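Local structure of Non-ribosomal peptide synthetase (Methanobrevibacter ruminantium, 6VTJ) at residues E151-C156 against D208-T213; V261-S266 against Y284-E289; V361-I366 against P470-E475; S26-E31 against F40-T45; K347-M352 against E416-I421. The protein probably carries a growing peptide on a phosphopantetheine arm of its thiolation domain and releases it reductively through its reductase domain. All blocks are in the same frame, centred on the assembly; numbering follows the deposited sequence.

The five contacts show how chemistry follows position in a two-domain protein. Interaction 4, a surface contact, belongs to the carrier domain and rests on aliphatic packing with no polar bond between its segments; the other four lie in the reductase part of the chain. Interactions 1 and 3 both reach the large sheet, with centres about 32 Å apart, each combining a side-chain hydrogen bond with apolar packing. Interaction 2, partly buried like interaction 1, buries the most surface, 425 Å², and joins two loops mainly by polar bonds. Interaction 5, buried like interaction 3, relies on aliphatic and aromatic packing at a helix end. Its segments alternate along the chain with those of interaction 3.

Interaction 1. Residues E151-C156 against D208-T213; sequences EGKIYC and DEPIDT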
# COMPACT_ATOMS: atom_id res chain seq x y z
N GLU A 151 -14.36 -24.10 -0.92
CA GLU A 151 -15.00 -25.17 -0.17
C GLU A 151 -14.36 -25.44 1.19
O GLU A 151 -15.03 -25.99 2.06
CB GLU A 151 -14.99 -26.46 -1.00
CG GLU A 151 -16.02 -26.46 -2.13
N GLY A 152 -13.11 -25.05 1.40
CA GLY A 152 -12.40 -25.44 2.60
C GLY A 152 -12.67 -24.56 3.80
O GLY A 152 -13.65 -23.81 3.86
N LYS A 153 -11.79 -24.67 4.78
CA LYS A 153 -11.82 -23.86 6.00
C LYS A 153 -10.86 -22.69 5.86
O LYS A 153 -9.86 -22.78 5.14
CB LYS A 153 -11.43 -24.69 7.22
CG LYS A 153 -12.47 -25.67 7.71
CD LYS A 153 -12.20 -26.05 9.16
CE LYS A 153 -10.82 -26.67 9.32
NZ LYS A 153 -10.65 -27.30 10.66
N ILE A 154 -11.14 -21.61 6.58
CA ILE A 154 -10.25 -20.46 6.60
C ILE A 154 -9.97 -20.05 8.05
O ILE A 154 -10.89 -19.69 8.79
CB ILE A 154 -10.82 -19.28 5.78
CG1 ILE A 154 -9.82 -18.12 5.75
CG2 ILE A 154 -12.16 -18.81 6.33
CD1 ILE A 154 -10.11 -17.14 4.64
N TYR A 155 -8.71 -20.12 8.44
CA TYR A 155 -8.23 -19.66 9.73
C TYR A 155 -7.80 -18.21 9.61
O TYR A 155 -6.96 -17.89 8.76
CB TYR A 155 -7.03 -20.50 10.19
CG TYR A 155 -7.31 -21.96 10.42
CD1 TYR A 155 -7.50 -22.84 9.35
CD2 TYR A 155 -7.37 -22.48 11.71
CE1 TYR A 155 -7.75 -24.20 9.57
CE2 TYR A 155 -7.61 -23.83 11.94
CZ TYR A 155 -7.81 -24.68 10.87
OH TYR A 155 -8.05 -26.01 11.09
N CYS A 156 -8.31 -17.34 10.47
CA CYS A 156 -8.00 -15.91 10.40
C CYS A 156 -7.24 -15.53 11.65
O CYS A 156 -7.80 -15.58 12.75
CB CYS A 156 -9.27 -15.08 10.27
SG CYS A 156 -10.33 -15.57 8.90
N ASP A 208 -0.44 -28.01 14.21
CA ASP A 208 -1.22 -29.24 14.18
C ASP A 208 -2.60 -29.02 13.55
O ASP A 208 -3.56 -29.72 13.90
CB ASP A 208 -1.36 -29.82 15.58
N GLU A 209 -2.71 -28.03 12.62
CA GLU A 209 -3.93 -27.70 11.90
C GLU A 209 -3.76 -28.00 10.42
O GLU A 209 -2.66 -27.80 9.87
CB GLU A 209 -4.32 -26.22 12.06
CG GLU A 209 -4.62 -25.78 13.48
CD GLU A 209 -5.84 -26.45 14.07
OE1 GLU A 209 -6.76 -26.81 13.30
OE2 GLU A 209 -5.87 -26.61 15.31
N PRO A 210 -4.81 -28.49 9.75
CA PRO A 210 -4.74 -28.80 8.30
C PRO A 210 -4.76 -27.55 7.42
O PRO A 210 -5.77 -27.16 6.82
CB PRO A 210 -5.98 -29.68 8.09
CG PRO A 210 -6.94 -29.20 9.10
CD PRO A 210 -6.12 -28.82 10.32
N ILE A 211 -3.60 -26.91 7.32
CA ILE A 211 -3.42 -25.67 6.58
C ILE A 211 -2.67 -25.98 5.29
O ILE A 211 -1.57 -26.54 5.31
CB ILE A 211 -2.69 -24.61 7.42
CG1 ILE A 211 -3.64 -24.12 8.51
CG2 ILE A 211 -2.20 -23.46 6.53
CD1 ILE A 211 -2.98 -23.41 9.66
N ASP A 212 -3.27 -25.59 4.16
CA ASP A 212 -2.68 -25.81 2.85
C ASP A 212 -2.09 -24.56 2.22
O ASP A 212 -1.11 -24.66 1.48
CB ASP A 212 -3.74 -26.39 1.90
CG ASP A 212 -4.38 -27.62 2.47
OD1 ASP A 212 -3.61 -28.54 2.83
OD2 ASP A 212 -5.62 -27.68 2.59
N THR A 213 -2.66 -23.39 2.48
CA THR A 213 -2.19 -22.15 1.87
C THR A 213 -2.19 -21.03 2.90
O THR A 213 -3.21 -20.81 3.54
CB THR A 213 -3.08 -21.73 0.70
OG1 THR A 213 -3.26 -22.82 -0.22
CG2 THR A 213 -2.46 -20.53 -0.00
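Tyr-155 and Ile-211 mark the nearest backbone approach of 151-156 to 208-213, with CA atoms 8.3 Å apart, and side chains span the gap. The Tyr-155 ring reaches out so that its OH donates to OE1 of Glu-209 over 2.7 Å. That oxygen lies at the ring's edge, near its plane, and is met on its anti side, while ring and carboxylate planes stand 53° apart. A bend at chi2 (-65°) of Glu-209 sets CD in position. Lys-153 NZ in turn donates to Tyr-155 OH at 2.9 Å, so the hydroxyl is gripped twice, accepting from the ammonium and donating to the acid.

In the Rossmann-type parallel sheet, strand 129-132 lies between strands 154-158 and 213-216, and the contact arches over it at the ends where these strands begin. Just before that middle strand, Asn-128 bonds both segments, through Lys-153 N and Pro-210 O. Pro-210 is the centre of an inverse gamma turn, and its CD sits 3.5 Å from Tyr-155 OH. Deeper in, Ile-211 CG1 packs obliquely 4.2 Å from Tyr-155 CD1, and both side chains also touch Leu-130.

Interaction 2. Residues V261-S266 against Y284-E289; sequences VLSSYS and YEQDLE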
# COMPACT_ATOMS: atom_id res chain seq x y z
N VAL A 261 6.92 -1.88 -6.06
CA VAL A 261 8.31 -2.31 -5.95
C VAL A 261 9.04 -2.07 -7.25
O VAL A 261 10.26 -1.84 -7.24
CB VAL A 261 8.47 -3.78 -5.51
CG1 VAL A 261 7.88 -4.00 -4.12
CG2 VAL A 261 7.88 -4.74 -6.53
N LEU A 262 8.34 -2.08 -8.40
CA LEU A 262 8.90 -1.57 -9.65
C LEU A 262 8.77 -0.05 -9.62
O LEU A 262 7.88 0.56 -10.23
CB LEU A 262 8.19 -2.19 -10.85
CG LEU A 262 8.03 -3.70 -10.74
CD1 LEU A 262 7.34 -4.25 -11.96
CD2 LEU A 262 9.39 -4.40 -10.52
N SER A 263 9.67 0.59 -8.88
CA SER A 263 9.43 1.95 -8.42
C SER A 263 9.89 3.02 -9.39
O SER A 263 9.39 4.14 -9.31
CB SER A 263 10.12 2.17 -7.08
OG SER A 263 11.51 1.91 -7.18
N SER A 264 10.83 2.73 -10.28
CA SER A 264 11.48 3.77 -11.07
C SER A 264 12.35 3.09 -12.11
O SER A 264 12.57 1.88 -12.06
CB SER A 264 12.34 4.67 -10.20
OG SER A 264 13.53 3.98 -9.83
N TYR A 265 12.88 3.90 -13.03
CA TYR A 265 13.99 3.43 -13.85
C TYR A 265 15.17 3.09 -12.96
O TYR A 265 15.28 3.56 -11.82
CB TYR A 265 14.41 4.48 -14.88
CG TYR A 265 13.41 4.71 -15.99
CD1 TYR A 265 13.15 3.72 -16.93
CD2 TYR A 265 12.74 5.92 -16.11
CE1 TYR A 265 12.24 3.93 -17.95
CE2 TYR A 265 11.83 6.13 -17.12
CZ TYR A 265 11.59 5.14 -18.04
OH TYR A 265 10.68 5.36 -19.05
N SER A 266 16.06 2.24 -13.47
CA SER A 266 17.26 1.87 -12.74
C SER A 266 18.07 3.12 -12.40
O SER A 266 18.23 4.02 -13.22
CB SER A 266 18.12 0.92 -13.59
OG SER A 266 19.31 0.53 -12.90
N TYR A 284 16.57 -4.39 -9.95
CA TYR A 284 17.40 -3.80 -11.00
C TYR A 284 17.96 -2.44 -10.55
O TYR A 284 18.11 -1.53 -11.36
CB TYR A 284 16.61 -3.67 -12.31
CG TYR A 284 15.32 -2.88 -12.16
CD1 TYR A 284 14.18 -3.46 -11.59
CD2 TYR A 284 15.24 -1.56 -12.59
CE1 TYR A 284 13.01 -2.73 -11.44
CE2 TYR A 284 14.08 -0.84 -12.45
CZ TYR A 284 12.96 -1.43 -11.88
OH TYR A 284 11.80 -0.69 -11.73
N GLU A 285 18.25 -2.29 -9.25
CA GLU A 285 18.72 -1.03 -8.66
C GLU A 285 17.76 0.13 -8.92
O GLU A 285 18.17 1.24 -9.27
CB GLU A 285 20.14 -0.70 -9.12
CG GLU A 285 21.16 -1.30 -8.19
CD GLU A 285 22.59 -1.12 -8.65
OE1 GLU A 285 23.04 0.04 -8.76
OE2 GLU A 285 23.26 -2.16 -8.90
N GLN A 286 16.47 -0.14 -8.74
CA GLN A 286 15.45 0.89 -8.74
C GLN A 286 15.50 1.66 -7.42
O GLN A 286 16.15 1.25 -6.45
CB GLN A 286 14.06 0.28 -8.95
CG GLN A 286 13.58 -0.65 -7.83
CD GLN A 286 13.92 -2.14 -8.06
OE1 GLN A 286 15.04 -2.48 -8.43
NE2 GLN A 286 12.94 -3.03 -7.85
N ASP A 287 14.81 2.79 -7.39
CA ASP A 287 14.75 3.64 -6.20
C ASP A 287 13.94 2.94 -5.11
O ASP A 287 12.73 2.75 -5.24
CB ASP A 287 14.15 4.99 -6.57
CG ASP A 287 13.94 5.91 -5.38
OD1 ASP A 287 14.60 5.76 -4.34
OD2 ASP A 287 13.08 6.81 -5.51
N LEU A 288 14.61 2.55 -4.03
CA LEU A 288 13.99 1.87 -2.90
C LEU A 288 14.17 2.66 -1.62
O LEU A 288 14.33 2.08 -0.54
CB LEU A 288 14.54 0.45 -2.75
CG LEU A 288 14.12 -0.50 -3.88
CD1 LEU A 288 14.94 -1.80 -3.87
CD2 LEU A 288 12.65 -0.79 -3.76
N GLU A 289 14.17 3.98 -1.71
CA GLU A 289 14.43 4.77 -0.51
C GLU A 289 13.21 4.82 0.40
O GLU A 289 13.34 4.81 1.63
CB GLU A 289 14.87 6.19 -0.90
CG GLU A 289 16.33 6.51 -0.56
O HOH W 1 9.93 6.27 -6.68
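Gln-286 sends NE2 to the carbonyl O of Val-261 at 3.0 Å, a nearly straight bond (169° at the hydrogen) near the plane of the glutamine amide, though tilted from the plane of the Val-261 carbonyl. NE2 also bonds Leu-282 O, while Gln-286 OE1 accepts from Tyr-284 N over 2.9 Å, so both ends of the amide have partners. A bend at chi2 (-92°) sets CD of this side chain, and OE1 comes to lie over one face of the Tyr-284 ring, toward its rim.

Tyr-284 is held at its far end by the 2.7 Å bond from its OH to Ser-264 O, which lies at the ring's edge. Its own carbonyl O takes the hydroxyl of Ser-266, with OG 2.8 Å from Tyr-284 O; that OG also accepts from Asn-268 N. Both segments belong to the long connection between strand 252-258 and helix 291-308 of the Rossmann-type domain, an excursion whose two limbs are stitched together here without regular secondary structure.

Ser-264 OG works both ways: it accepts from Asp-287 N at 3.0 Å and donates to Tyr-265 O at 2.7 Å. Ser-263 OG points at Asp-287 O, but the modelled 2.4 Å separation is too short to be taken at face value. OD1 of Asp-287 accepts from Glu-289 N in an Asx turn, and a water links its OD2 weakly to Ser-263 O. The apolar share is small: Leu-262 CD2 meets the edge of the Tyr-284 ring, 4.1 Å from CE1.

Interaction 3. Residues V361-I366 against P470-E475; sequences VDMSQI and PEADEE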
# COMPACT_ATOMS: atom_id res chain seq x y z
N VAL A 361 -4.58 5.79 -13.81
CA VAL A 361 -4.57 4.94 -12.64
C VAL A 361 -5.43 3.71 -12.90
O VAL A 361 -6.41 3.76 -13.65
CB VAL A 361 -5.05 5.69 -11.38
CG1 VAL A 361 -6.59 5.76 -11.35
CG2 VAL A 361 -4.52 5.01 -10.15
N ASP A 362 -5.03 2.60 -12.28
CA ASP A 362 -5.91 1.46 -12.10
C ASP A 362 -6.88 1.73 -10.96
O ASP A 362 -6.51 2.31 -9.93
CB ASP A 362 -5.10 0.21 -11.78
CG ASP A 362 -4.40 0.30 -10.42
OD1 ASP A 362 -3.47 1.12 -10.27
OD2 ASP A 362 -4.79 -0.46 -9.50
N MET A 363 -8.14 1.36 -11.15
CA MET A 363 -9.11 1.33 -10.06
C MET A 363 -9.38 -0.14 -9.80
O MET A 363 -10.27 -0.76 -10.39
CB MET A 363 -10.35 2.12 -10.40
CG MET A 363 -10.03 3.56 -10.82
SD MET A 363 -9.62 4.65 -9.45
CE MET A 363 -11.23 4.81 -8.66
N SER A 364 -8.59 -0.72 -8.90
CA SER A 364 -8.67 -2.14 -8.60
C SER A 364 -9.73 -2.34 -7.52
O SER A 364 -9.45 -2.22 -6.32
CB SER A 364 -7.30 -2.65 -8.16
OG SER A 364 -6.37 -2.55 -9.23
N GLN A 365 -10.96 -2.63 -7.95
CA GLN A 365 -12.09 -2.79 -7.04
C GLN A 365 -11.84 -3.96 -6.09
O GLN A 365 -11.56 -5.09 -6.53
CB GLN A 365 -13.37 -3.02 -7.85
CG GLN A 365 -13.64 -1.93 -8.93
CD GLN A 365 -13.15 -2.32 -10.33
OE1 GLN A 365 -12.34 -3.23 -10.49
NE2 GLN A 365 -13.69 -1.66 -11.35
N ILE A 366 -11.98 -3.69 -4.78
CA ILE A 366 -11.47 -4.60 -3.74
C ILE A 366 -12.12 -5.98 -3.82
O ILE A 366 -11.47 -7.00 -3.47
CB ILE A 366 -11.66 -3.95 -2.35
CG1 ILE A 366 -10.83 -4.66 -1.28
CG2 ILE A 366 -13.10 -4.01 -1.94
CD1 ILE A 366 -9.34 -4.57 -1.44
N PRO A 470 -13.68 -5.58 -14.29
CA PRO A 470 -14.77 -4.69 -14.70
C PRO A 470 -14.26 -3.27 -14.87
O PRO A 470 -13.44 -2.79 -14.08
CB PRO A 470 -15.76 -4.77 -13.53
CG PRO A 470 -14.96 -5.14 -12.37
CD PRO A 470 -13.78 -5.96 -12.87
N GLU A 471 -14.78 -2.60 -15.88
CA GLU A 471 -14.37 -1.23 -16.15
C GLU A 471 -14.80 -0.31 -15.02
O GLU A 471 -15.90 -0.43 -14.47
CB GLU A 471 -14.98 -0.75 -17.46
CG GLU A 471 -14.42 -1.48 -18.65
CD GLU A 471 -14.12 -0.57 -19.82
OE1 GLU A 471 -12.91 -0.38 -20.12
OE2 GLU A 471 -15.09 -0.04 -20.42
N ALA A 472 -13.92 0.62 -14.65
CA ALA A 472 -14.27 1.67 -13.70
C ALA A 472 -14.95 2.80 -14.47
O ALA A 472 -14.41 3.89 -14.66
CB ALA A 472 -13.03 2.17 -12.96
N ASP A 473 -16.17 2.51 -14.94
CA ASP A 473 -16.96 3.48 -15.67
C ASP A 473 -17.60 4.51 -14.73
O ASP A 473 -17.47 4.44 -13.49
CB ASP A 473 -18.04 2.78 -16.51
CG ASP A 473 -18.90 1.83 -15.69
OD1 ASP A 473 -18.98 1.98 -14.45
OD2 ASP A 473 -19.50 0.92 -16.29
N GLU A 474 -18.32 5.47 -15.34
CA GLU A 474 -18.91 6.57 -14.58
C GLU A 474 -19.84 6.05 -13.48
O GLU A 474 -19.77 6.51 -12.33
CB GLU A 474 -19.67 7.53 -15.50
CG GLU A 474 -20.07 8.82 -14.76
CD GLU A 474 -20.58 9.95 -15.64
OE1 GLU A 474 -21.78 9.94 -16.03
OE2 GLU A 474 -19.79 10.88 -15.92
N GLU A 475 -20.68 5.07 -13.81
CA GLU A 475 -21.57 4.49 -12.81
C GLU A 475 -20.78 3.95 -11.62
O GLU A 475 -21.11 4.24 -10.46
CB GLU A 475 -22.44 3.39 -13.44
CG GLU A 475 -23.34 3.88 -14.60
CD GLU A 475 -22.84 3.45 -16.00
OE1 GLU A 475 -23.59 2.74 -16.71
OE2 GLU A 475 -21.69 3.83 -16.38
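The C-terminal end of strand 360-365 in the large sheet meets the lead-in to helix 474-485, with Met-363 and Gln-365 facing Pro-470 and Ala-472. The backbones are closest at Met-363 and Ala-472, whose CA atoms are 6.3 Å apart. There Met-363 CB packs 3.7 Å from Ala-472 CB. Met-363 CG lies close to the same methyl. The bent methionine chain goes on to touch Leu-477 and Leu-480 of the helix.

Two residues along, Gln-365 makes the polar half of the contact. Its CG lies anti to the carbonyl carbon (chi1 -53°), and the chain bends at chi2, which places CD. NE2 of Gln-365 then donates to Pro-470 O at 3.0 Å, with the acceptor near the amide plane but the donor well above the plane of the carbonyl. The two side chains lie alongside, running opposite ways, with Gln-365 OE1 3.7 Å from Pro-470 CG. Asn-390 ND2 gives Pro-470 O a second hydrogen bond and reaches Gln-365 OE1 weakly.

Both segments turn into helices at this point. Gln-365 occupies the N-cap position before helix 366-376; beyond Ala-472, the centre of an inverse gamma turn, Asp-473 caps helix 474-485 through OD1 to Tyr-476 N, a classic side-chain N-cap.

Interaction 4. Residues S26-E31 against F40-T45; sequences SILNIE and FEIGGT
Ile-42 holds CG1 in the crowded position between backbone N and carbonyl carbon (chi1 67°), while in Leu-28 chi1 sets CG anti to the carbonyl carbon and a near-anti chi2 (178°) sets CD1. Leu-28 CD1 meets Ile-42 CG1 at 3.6 Å, the side chains crossing at about a right angle. The other leucine methyl, CD2 of Leu-28, turns to the backbone instead and rests 3.6 Å from Gly-44 CA.

Ile-30 adds a second finger. Its CD1 lies 3.9 Å from Ile-42 CG1 and only 3.2 Å from Ile-42 O, a tight fit, so Ile-42 is touched by both Leu-28 and Ile-30.

The contact belongs to the carrier domain, where the end of helix 15-28 is packed against the loop leading to helix 46-58. The end of that loop and the first residue of the helix form the Gly-Gly-Thr-Ser sequence characteristic of phosphopantetheine attachment sites; Ser-46 lines the pocket of the bound 4'-phosphopantetheine, and Gly-44 lies about 10 Å from that ligand. Thr-45 is the N-cap of helix 46-58, its OG1 bonded to Ile-48 N.

Gly-43 turns the chain with a phi of 118°, a backbone shape in which a side chain would collide with Ile-42 O. Leu-28 also touches Phe-39 in the loop and Ile-48 in the first turn of helix 46-58.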
# COMPACT_ATOMS: atom_id res chain seq x y z
N SER A 26 4.90 26.58 17.58
CA SER A 26 3.57 27.13 17.33
C SER A 26 2.61 26.06 16.81
O SER A 26 1.44 26.02 17.19
CB SER A 26 3.68 28.27 16.33
OG SER A 26 2.40 28.71 15.93
N ILE A 27 3.11 25.17 15.95
CA ILE A 27 2.29 24.12 15.35
C ILE A 27 1.88 23.11 16.41
O ILE A 27 0.71 22.72 16.50
CB ILE A 27 3.06 23.46 14.19
CG1 ILE A 27 3.15 24.41 13.00
CG2 ILE A 27 2.42 22.18 13.79
CD1 ILE A 27 1.84 24.67 12.33
N LEU A 28 2.83 22.69 17.26
CA LEU A 28 2.61 21.71 18.31
C LEU A 28 2.07 22.29 19.61
O LEU A 28 1.73 21.52 20.51
CB LEU A 28 3.92 20.99 18.63
CG LEU A 28 4.54 20.18 17.50
CD1 LEU A 28 5.84 19.58 17.99
CD2 LEU A 28 3.57 19.09 17.05
N ASN A 29 2.02 23.61 19.75
CA ASN A 29 1.63 24.28 21.00
C ASN A 29 2.45 23.75 22.18
O ASN A 29 1.93 23.18 23.14
CB ASN A 29 0.12 24.11 21.25
CG ASN A 29 -0.71 24.39 20.01
OD1 ASN A 29 -0.63 25.47 19.41
ND2 ASN A 29 -1.52 23.42 19.61
N ILE A 30 3.76 23.94 22.08
CA ILE A 30 4.72 23.59 23.12
C ILE A 30 5.45 24.87 23.51
O ILE A 30 5.89 25.63 22.64
CB ILE A 30 5.72 22.52 22.64
CG1 ILE A 30 5.01 21.21 22.32
CG2 ILE A 30 6.83 22.29 23.68
CD1 ILE A 30 5.95 20.17 21.71
N GLU A 31 5.57 25.11 24.82
CA GLU A 31 6.15 26.36 25.31
C GLU A 31 7.56 26.55 24.78
O GLU A 31 7.89 27.60 24.20
CB GLU A 31 6.13 26.39 26.84
N PHE A 40 8.68 14.05 16.05
CA PHE A 40 7.77 12.96 16.38
C PHE A 40 7.92 12.49 17.82
O PHE A 40 7.03 11.80 18.33
CB PHE A 40 7.97 11.78 15.42
CG PHE A 40 7.85 12.17 13.97
CD1 PHE A 40 6.61 12.23 13.36
CD2 PHE A 40 8.98 12.51 13.24
CE1 PHE A 40 6.50 12.59 12.04
CE2 PHE A 40 8.88 12.89 11.91
CZ PHE A 40 7.63 12.93 11.31
N GLU A 41 9.02 12.84 18.49
CA GLU A 41 9.17 12.49 19.90
C GLU A 41 8.48 13.48 20.82
O GLU A 41 8.13 13.11 21.94
CB GLU A 41 10.65 12.40 20.27
CG GLU A 41 11.34 11.11 19.83
CD GLU A 41 12.84 11.14 20.12
N ILE A 42 8.25 14.72 20.38
CA ILE A 42 7.75 15.76 21.28
C ILE A 42 6.26 16.01 21.10
O ILE A 42 5.74 16.99 21.64
CB ILE A 42 8.54 17.08 21.12
CG1 ILE A 42 8.31 17.71 19.75
CG2 ILE A 42 10.03 16.84 21.34
CD1 ILE A 42 9.34 18.76 19.37
N GLY A 43 5.56 15.14 20.37
CA GLY A 43 4.12 15.26 20.18
C GLY A 43 3.69 15.46 18.75
O GLY A 43 2.49 15.66 18.50
N GLY A 44 4.61 15.45 17.79
CA GLY A 44 4.23 15.56 16.41
C GLY A 44 3.75 14.24 15.85
O GLY A 44 4.22 13.17 16.22
N THR A 45 2.77 14.32 14.96
CA THR A 45 2.24 13.17 14.25
C THR A 45 2.45 13.36 12.75
O THR A 45 2.82 14.44 12.28
CB THR A 45 0.76 12.96 14.54
OG1 THR A 45 0.03 14.11 14.09
CG2 THR A 45 0.53 12.74 16.03

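Interaction 5. Residues K347-M352 against E416-I421; sequences KKLGAM and EEFKQI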
# COMPACT_ATOMS: atom_id res chain seq x y z
N LYS A 347 -10.51 18.60 -5.69
CA LYS A 347 -11.87 19.12 -5.53
C LYS A 347 -11.86 20.44 -4.75
O LYS A 347 -12.56 21.39 -5.12
CB LYS A 347 -12.75 18.07 -4.85
CG LYS A 347 -14.21 18.47 -4.70
CD LYS A 347 -14.46 19.11 -3.33
CE LYS A 347 -15.87 19.68 -3.19
NZ LYS A 347 -16.04 20.37 -1.88
N LYS A 348 -11.07 20.52 -3.68
CA LYS A 348 -11.07 21.73 -2.85
C LYS A 348 -10.56 22.93 -3.64
O LYS A 348 -11.18 24.00 -3.64
CB LYS A 348 -10.24 21.53 -1.58
CG LYS A 348 -10.76 20.49 -0.58
CD LYS A 348 -11.95 21.00 0.21
CE LYS A 348 -12.28 20.07 1.37
NZ LYS A 348 -11.09 19.79 2.23
N LEU A 349 -9.43 22.77 -4.32
CA LEU A 349 -8.95 23.82 -5.20
C LEU A 349 -9.87 24.03 -6.39
O LEU A 349 -9.83 25.10 -7.00
CB LEU A 349 -7.54 23.49 -5.70
CG LEU A 349 -6.49 23.05 -4.69
CD1 LEU A 349 -5.10 22.93 -5.32
CD2 LEU A 349 -6.46 24.01 -3.52
N GLY A 350 -10.71 23.06 -6.73
CA GLY A 350 -11.49 23.16 -7.96
C GLY A 350 -10.67 23.17 -9.23
O GLY A 350 -11.15 23.68 -10.25
N ALA A 351 -9.46 22.62 -9.22
CA ALA A 351 -8.62 22.68 -10.41
C ALA A 351 -7.56 21.59 -10.36
O ALA A 351 -7.21 21.08 -9.29
CB ALA A 351 -7.96 24.05 -10.57
N MET A 352 -7.06 21.23 -11.54
CA MET A 352 -5.89 20.39 -11.70
C MET A 352 -5.14 20.87 -12.93
O MET A 352 -5.76 21.35 -13.88
CB MET A 352 -6.27 18.92 -11.86
CG MET A 352 -7.40 18.67 -12.88
SD MET A 352 -7.77 16.92 -13.07
CE MET A 352 -9.06 17.04 -14.31
N GLU A 416 0.50 27.38 -15.18
CA GLU A 416 0.66 28.65 -14.48
C GLU A 416 -0.55 28.95 -13.61
O GLU A 416 -0.42 29.32 -12.43
CB GLU A 416 0.89 29.78 -15.48
CG GLU A 416 0.78 31.19 -14.88
CD GLU A 416 1.89 31.50 -13.87
OE1 GLU A 416 2.88 30.73 -13.75
OE2 GLU A 416 1.76 32.53 -13.17
N GLU A 417 -1.74 28.78 -14.18
CA GLU A 417 -2.97 29.03 -13.42
C GLU A 417 -3.05 28.13 -12.20
O GLU A 417 -3.44 28.58 -11.11
CB GLU A 417 -4.17 28.84 -14.34
CG GLU A 417 -5.50 29.20 -13.72
CD GLU A 417 -6.62 29.23 -14.73
OE1 GLU A 417 -7.79 29.29 -14.30
N PHE A 418 -2.68 26.87 -12.38
CA PHE A 418 -2.71 25.90 -11.28
C PHE A 418 -1.82 26.39 -10.14
O PHE A 418 -2.15 26.20 -8.97
CB PHE A 418 -2.24 24.53 -11.77
CG PHE A 418 -2.31 23.46 -10.71
CD1 PHE A 418 -3.53 22.91 -10.35
CD2 PHE A 418 -1.16 23.00 -10.09
CE1 PHE A 418 -3.60 21.93 -9.38
CE2 PHE A 418 -1.23 22.02 -9.12
CZ PHE A 418 -2.45 21.48 -8.76
N LYS A 419 -0.70 27.01 -10.49
CA LYS A 419 0.23 27.53 -9.50
C LYS A 419 -0.41 28.67 -8.72
O LYS A 419 -0.32 28.73 -7.50
CB LYS A 419 1.52 28.01 -10.17
CG LYS A 419 2.71 28.11 -9.23
CD LYS A 419 3.85 28.89 -9.87
CE LYS A 419 3.64 30.39 -9.73
NZ LYS A 419 4.48 31.16 -10.68
N GLN A 420 -1.07 29.57 -9.45
CA GLN A 420 -1.74 30.71 -8.83
C GLN A 420 -2.78 30.22 -7.83
O GLN A 420 -2.90 30.76 -6.73
CB GLN A 420 -2.39 31.59 -9.89
CG GLN A 420 -1.45 32.59 -10.54
CD GLN A 420 -2.09 33.33 -11.70
OE1 GLN A 420 -3.28 33.62 -11.68
NE2 GLN A 420 -1.29 33.64 -12.72
N ILE A 421 -3.53 29.20 -8.22
CA ILE A 421 -4.56 28.63 -7.36
C ILE A 421 -3.92 27.92 -6.18
O ILE A 421 -4.42 27.98 -5.06
CB ILE A 421 -5.45 27.64 -8.13
CG1 ILE A 421 -6.13 28.34 -9.31
CG2 ILE A 421 -6.49 27.02 -7.20
CD1 ILE A 421 -7.07 27.44 -10.08
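Phe-418 is the first residue of 416-421 to reach across, its CG anti to the backbone N (chi1 -177°) and its ring directed at the backbone of Ala-351 and Met-352. Phe-418 CE1 comes nearest, 3.6 Å from Met-352 CA and 3.7 Å from Ala-351 O, with CD1 beside it against Met-352. That carbonyl oxygen lies in the ring plane, at its edge; it is buried here with no hydrogen-bonding partner in the model, and the weakly positive C-H rim of the ring may ease its burial slightly. Leu-349 CD1 comes obliquely, 4.4 Å from Phe-418 CE1.

Away from the contact, Lys-419 and Gln-420 turn back to Glu-416, the lysine through a long, weak salt bridge and Gln-420 NE2 through a nearly straight bond (164° at the hydrogen) to Glu-416 OE2.

Ile-421, one turn past Phe-418, divides its branches between two partners. CD1 sits on the Ala-351 methyl, 3.5 Å from CB, while CG2 packs against Leu-349, 4.0 Å from its CB and 3.9 Å from its O. The helix thus covers the junction of helix 338-349 with strand 351-352, which pairs in parallel with strand 411-412. At that junction Gly-350, with positive phi, is the C-prime residue: Gly-350 N bonds weakly to Lys-347 O and Ala-351 N bonds to Ile-346 O, the Schellman motif that ends a helix.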